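Local coordinates for enoyl-CoA hydratase (Mycobacterium avium subsp. paratuberculosis, PDB 4LK5), which probably catalyses the reversible hydration of enoyl-CoA thioesters, in the manner of crotonase, at residues V45-L59 with V83-G97. Sequence-based numbering, arbitrary orientation.
Sequences VFSVTINRPDSLNSL and VRIGGAGRGFSSGAG
Phe46 and Val83 sit side by side near the start of two neighbouring parallel strands, 45-50 and 82-87, with Phe46 CB 4.1 Å from Val83 CG2. Val48 and Ile85 repeat the pairing two residues on, their side chains leaving the sheet in a common direction and touching through Val48 CG1 and Ile85 CG2 at 3.9 Å. Ile50 ends this face; opposite the glycine Gly87, it extends CD1 to 4.0 Å from Ser93 CB in the loop that follows. The other face carries Ser47 beside Arg84 and Thr49 beside Gly86, while the Val45 side chain slants across that of Arg84, its CG1 against the arginine's CG. Backbone hydrogen bonds alternate between the strands, from Arg84 N to Phe46 O through to Ala88 N to Ile50 O.

Beyond the strands the two loops remain joined, through two serine hydroxyls and several backbone N-H groups. Ser93, its OG swung away from its own N by a chi1 of 157°, donates to Asn57 O at 3.0 Å, from above the carbonyl plane, and accepts from Gly95 N at 2.8 Å in an ST turn. Ser94 grips the 53-56 turn of the other segment twice: OG meets Ser55 O in the carbonyl plane at 3.1 Å, and its N bonds Leu56 O. Leu56 brings CD1 to 3.8 Å from Gly91 N and crosses the Arg90 side chain at a slant, CD2 meeting Arg90 NH1. Asn57 is buried against 87-93, its CB 3.4 Å from Phe92 O. A hydrogen bond from Gly97 N to Leu59 O closes the far end.

The strands are the two parallel arms of a beta-alpha-beta crossover through helix 61-76, part of the crotonase-like fold. That helix covers the Phe46, Val48 and Ile85 face through Tyr73, Ala74 and Met71, whereas helix 217-233 meets Val45 and Arg84 on the other side. Strands 37-41 and 132-136 continue the sheet beyond 45-50 and 82-87, respectively.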
loop_
_atom_site.group_PDB
_atom_site.type_symbol
_atom_site.label_atom_id
_atom_site.label_comp_id
_atom_site.label_asym_id
_atom_site.label_seq_id
_atom_site.Cartn_x
_atom_site.Cartn_y
_atom_site.Cartn_z
ATOM N N VAL C 45 18.736 -0.396 -25.685
ATOM C CA VAL C 45 17.778 0.548 -25.154
ATOM C C VAL C 45 16.651 0.810 -26.149
ATOM O O VAL C 45 16.842 1.392 -27.226
ATOM C CB VAL C 45 18.477 1.867 -24.830
ATOM C CG1 VAL C 45 17.522 2.884 -24.188
ATOM C CG2 VAL C 45 19.666 1.587 -23.921
ATOM N N PHE C 46 15.465 0.391 -25.756
ATOM C CA PHE C 46 14.311 0.397 -26.615
ATOM C C PHE C 46 13.515 1.583 -26.147
ATOM O O PHE C 46 13.021 1.578 -25.016
ATOM C CB PHE C 46 13.596 -0.913 -26.378
ATOM C CG PHE C 46 12.486 -1.206 -27.315
ATOM C CD1 PHE C 46 12.724 -1.892 -28.491
ATOM C CD2 PHE C 46 11.176 -0.888 -26.975
ATOM C CE1 PHE C 46 11.674 -2.201 -29.348
ATOM C CE2 PHE C 46 10.122 -1.190 -27.813
ATOM C CZ PHE C 46 10.364 -1.852 -29.000
ATOM N N SER C 47 13.474 2.642 -26.958
ATOM C CA SER C 47 12.712 3.832 -26.600
ATOM C C SER C 47 11.425 3.824 -27.359
ATOM O O SER C 47 11.335 3.307 -28.461
ATOM C CB SER C 47 13.449 5.153 -26.881
ATOM O OG SER C 47 14.792 5.133 -26.413
ATOM N N VAL C 48 10.429 4.433 -26.754
ATOM C CA VAL C 48 9.123 4.476 -27.307
ATOM C C VAL C 48 8.639 5.875 -26.987
ATOM O O VAL C 48 8.494 6.236 -25.825
ATOM C CB VAL C 48 8.245 3.368 -26.684
ATOM C CG1 VAL C 48 6.780 3.614 -26.971
ATOM C CG2 VAL C 48 8.635 1.997 -27.235
ATOM N N THR C 49 8.407 6.670 -28.023
ATOM C CA THR C 49 8.156 8.069 -27.822
ATOM C C THR C 49 6.934 8.527 -28.618
ATOM O O THR C 49 6.915 8.481 -29.848
ATOM C CB THR C 49 9.412 8.864 -28.183
ATOM O OG1 THR C 49 10.560 8.202 -27.619
ATOM C CG2 THR C 49 9.328 10.309 -27.676
ATOM N N ILE C 50 5.903 8.943 -27.886
ATOM C CA ILE C 50 4.668 9.466 -28.476
ATOM C C ILE C 50 5.046 10.834 -29.040
ATOM O O ILE C 50 5.888 11.520 -28.445
ATOM C CB ILE C 50 3.526 9.591 -27.435
ATOM C CG1 ILE C 50 3.254 8.248 -26.745
ATOM C CG2 ILE C 50 2.237 10.071 -28.082
ATOM C CD1 ILE C 50 2.299 8.320 -25.560
ATOM N N ASN C 51 4.445 11.211 -30.181
ATOM C CA ASN C 51 4.867 12.396 -30.940
ATOM C C ASN C 51 3.699 13.203 -31.495
ATOM O O ASN C 51 3.664 13.588 -32.655
ATOM C CB ASN C 51 5.806 11.973 -32.076
ATOM C CG ASN C 51 6.835 13.037 -32.414
ATOM O OD1 ASN C 51 6.606 14.240 -32.222
ATOM N ND2 ASN C 51 7.996 12.592 -32.900
ATOM N N ARG C 52 2.739 13.476 -30.641
ATOM C CA ARG C 52 1.624 14.294 -31.003
ATOM C C ARG C 52 1.647 15.549 -30.126
ATOM O O ARG C 52 0.667 15.871 -29.443
ATOM C CB ARG C 52 0.365 13.445 -30.880
ATOM C CG ARG C 52 0.371 12.294 -31.904
ATOM C CD ARG C 52 -0.653 11.186 -31.643
ATOM N NE ARG C 52 -1.962 11.657 -31.193
ATOM C CZ ARG C 52 -2.870 12.260 -31.964
ATOM N NH1 ARG C 52 -2.625 12.495 -33.248
ATOM N NH2 ARG C 52 -4.037 12.643 -31.447
ATOM N N PRO C 53 2.783 16.275 -30.162
ATOM C CA PRO C 53 3.025 17.374 -29.228
ATOM C C PRO C 53 1.881 18.369 -29.220
ATOM O O PRO C 53 1.375 18.720 -28.157
ATOM C CB PRO C 53 4.314 18.021 -29.754
ATOM C CG PRO C 53 4.492 17.533 -31.150
ATOM C CD PRO C 53 3.844 16.181 -31.185
ATOM N N ASP C 54 1.501 18.825 -30.409
ATOM C CA ASP C 54 0.276 19.606 -30.646
ATOM C C ASP C 54 -0.900 19.375 -29.626
ATOM O O ASP C 54 -1.493 20.326 -29.126
ATOM C CB ASP C 54 -0.172 19.370 -32.116
ATOM C CG ASP C 54 0.328 18.007 -32.691
ATOM O OD1 ASP C 54 1.537 17.874 -33.022
ATOM O OD2 ASP C 54 -0.488 17.062 -32.788
ATOM N N SER C 55 -1.219 18.121 -29.316
ATOM C CA SER C 55 -2.322 17.773 -28.383
ATOM C C SER C 55 -1.832 17.196 -27.034
ATOM O O SER C 55 -2.631 16.670 -26.237
ATOM C CB SER C 55 -3.286 16.770 -29.048
ATOM O OG SER C 55 -2.647 15.544 -29.363
ATOM N N LEU C 56 -0.520 17.304 -26.797
ATOM C CA LEU C 56 0.117 16.979 -25.508
ATOM C C LEU C 56 0.263 15.474 -25.415
ATOM O O LEU C 56 0.068 14.867 -24.359
ATOM C CB LEU C 56 -0.687 17.573 -24.335
ATOM C CG LEU C 56 0.043 18.276 -23.184
ATOM C CD1 LEU C 56 1.244 19.098 -23.654
ATOM C CD2 LEU C 56 -0.968 19.145 -22.440
ATOM N N ASN C 57 0.618 14.905 -26.566
ATOM C CA ASN C 57 0.735 13.472 -26.769
ATOM C C ASN C 57 -0.571 12.675 -26.474
ATOM O O ASN C 57 -0.511 11.629 -25.827
ATOM C CB ASN C 57 1.935 12.953 -25.984
ATOM C CG ASN C 57 3.233 13.666 -26.361
ATOM O OD1 ASN C 57 3.989 14.113 -25.499
ATOM N ND2 ASN C 57 3.507 13.745 -27.656
ATOM N N SER C 58 -1.721 13.183 -26.960
ATOM C CA SER C 58 -3.047 12.464 -26.978
ATOM C C SER C 58 -2.878 11.069 -27.542
ATOM O O SER C 58 -1.921 10.822 -28.218
ATOM C CB SER C 58 -4.094 13.140 -27.906
ATOM O OG SER C 58 -4.653 14.315 -27.375
ATOM N N LEU C 59 -3.833 10.180 -27.307
ATOM C CA LEU C 59 -3.709 8.811 -27.793
ATOM C C LEU C 59 -4.884 8.414 -28.679
ATOM O O LEU C 59 -6.029 8.450 -28.248
ATOM C CB LEU C 59 -3.576 7.859 -26.596
ATOM C CG LEU C 59 -2.278 7.897 -25.793
ATOM C CD1 LEU C 59 -2.239 6.855 -24.674
ATOM C CD2 LEU C 59 -1.120 7.662 -26.719
ATOM N N VAL C 83 13.831 -0.537 -21.341
ATOM C CA VAL C 83 12.777 0.030 -22.168
ATOM C C VAL C 83 12.347 1.399 -21.589
ATOM O O VAL C 83 12.151 1.539 -20.394
ATOM C CB VAL C 83 11.574 -0.949 -22.225
ATOM C CG1 VAL C 83 10.367 -0.321 -22.926
ATOM C CG2 VAL C 83 11.951 -2.262 -22.907
ATOM N N ARG C 84 12.242 2.427 -22.418
ATOM C CA ARG C 84 11.779 3.712 -21.917
ATOM C C ARG C 84 10.616 4.196 -22.732
ATOM O O ARG C 84 10.675 4.151 -23.944
ATOM C CB ARG C 84 12.870 4.786 -21.909
ATOM C CG ARG C 84 14.023 4.610 -22.883
ATOM C CD ARG C 84 14.329 5.870 -23.703
ATOM N NE ARG C 84 14.672 7.067 -22.937
ATOM C CZ ARG C 84 13.949 8.192 -22.906
ATOM N NH1 ARG C 84 12.809 8.295 -23.585
ATOM N NH2 ARG C 84 14.368 9.233 -22.191
ATOM N N ILE C 85 9.564 4.650 -22.051
ATOM C CA ILE C 85 8.435 5.293 -22.705
ATOM C C ILE C 85 8.519 6.727 -22.329
ATOM O O ILE C 85 8.811 7.047 -21.174
ATOM C CB ILE C 85 7.036 4.934 -22.155
ATOM C CG1 ILE C 85 7.074 3.784 -21.176
ATOM C CG2 ILE C 85 6.036 4.715 -23.291
ATOM C CD1 ILE C 85 7.421 2.484 -21.831
ATOM N N GLY C 86 8.175 7.575 -23.284
ATOM C CA GLY C 86 8.052 8.997 -23.063
ATOM C C GLY C 86 7.220 9.641 -24.159
ATOM O O GLY C 86 6.693 8.951 -25.045
ATOM N N GLY C 87 7.084 10.965 -24.067
ATOM C CA GLY C 87 6.347 11.767 -25.034
ATOM C C GLY C 87 7.099 13.043 -25.349
ATOM O O GLY C 87 7.758 13.593 -24.460
ATOM N N ALA C 88 6.996 13.516 -26.603
ATOM C CA ALA C 88 7.804 14.657 -27.092
ATOM C C ALA C 88 7.314 16.025 -26.595
ATOM O O ALA C 88 6.116 16.235 -26.370
ATOM C CB ALA C 88 7.897 14.647 -28.616
ATOM N N GLY C 89 8.265 16.947 -26.439
ATOM C CA GLY C 89 7.974 18.318 -26.061
ATOM C C GLY C 89 7.572 18.476 -24.608
ATOM O O GLY C 89 8.225 17.961 -23.732
ATOM N N ARG C 90 6.487 19.202 -24.368
ATOM C CA ARG C 90 6.110 19.629 -23.021
ATOM C C ARG C 90 5.570 18.471 -22.159
ATOM O O ARG C 90 5.971 18.318 -20.996
ATOM C CB ARG C 90 5.070 20.760 -23.103
ATOM C CG ARG C 90 4.753 21.422 -21.771
ATOM C CD ARG C 90 3.534 22.322 -21.882
ATOM N NE ARG C 90 2.683 22.250 -20.683
ATOM C CZ ARG C 90 1.355 22.403 -20.685
ATOM N NH1 ARG C 90 0.702 22.633 -21.824
ATOM N NH2 ARG C 90 0.660 22.315 -19.546
ATOM N N GLY C 91 4.674 17.667 -22.738
ATOM C CA GLY C 91 3.903 16.662 -22.000
ATOM C C GLY C 91 4.439 15.253 -22.115
ATOM O O GLY C 91 5.308 14.977 -22.941
ATOM N N PHE C 92 3.938 14.377 -21.237
ATOM C CA PHE C 92 4.213 12.954 -21.299
ATOM C C PHE C 92 3.099 12.300 -22.128
ATOM O O PHE C 92 3.370 11.751 -23.173
ATOM C CB PHE C 92 4.283 12.354 -19.888
ATOM C CG PHE C 92 4.330 10.845 -19.873
ATOM C CD1 PHE C 92 5.490 10.167 -20.244
ATOM C CD2 PHE C 92 3.199 10.098 -19.512
ATOM C CE1 PHE C 92 5.534 8.774 -20.244
ATOM C CE2 PHE C 92 3.250 8.697 -19.499
ATOM C CZ PHE C 92 4.413 8.037 -19.874
ATOM N N SER C 93 1.860 12.344 -21.633
ATOM C CA SER C 93 0.655 12.110 -22.444
ATOM C C SER C 93 -0.577 12.536 -21.686
ATOM O O SER C 93 -0.723 12.211 -20.494
ATOM C CB SER C 93 0.453 10.654 -22.845
ATOM O OG SER C 93 -0.932 10.427 -23.137
ATOM N N SER C 94 -1.473 13.219 -22.405
ATOM C CA SER C 94 -2.760 13.655 -21.868
ATOM C C SER C 94 -3.804 12.542 -21.911
ATOM O O SER C 94 -4.968 12.764 -21.573
ATOM C CB SER C 94 -3.285 14.890 -22.615
ATOM O OG SER C 94 -3.442 14.620 -23.990
ATOM N N GLY C 95 -3.402 11.349 -22.321
ATOM C CA GLY C 95 -4.267 10.196 -22.215
ATOM C C GLY C 95 -5.066 10.021 -23.483
ATOM O O GLY C 95 -4.648 10.479 -24.550
ATOM N N ALA C 96 -6.206 9.343 -23.369
ATOM C CA ALA C 96 -6.965 8.949 -24.558
ATOM C C ALA C 96 -7.429 10.207 -25.268
ATOM O O ALA C 96 -7.824 11.144 -24.617
ATOM C CB ALA C 96 -8.147 8.055 -24.188
ATOM N N GLY C 97 -7.351 10.229 -26.594
ATOM C CA GLY C 97 -7.701 11.425 -27.369
ATOM C C GLY C 97 -9.187 11.704 -27.372
ATOM O O GLY C 97 -9.984 10.769 -27.406
#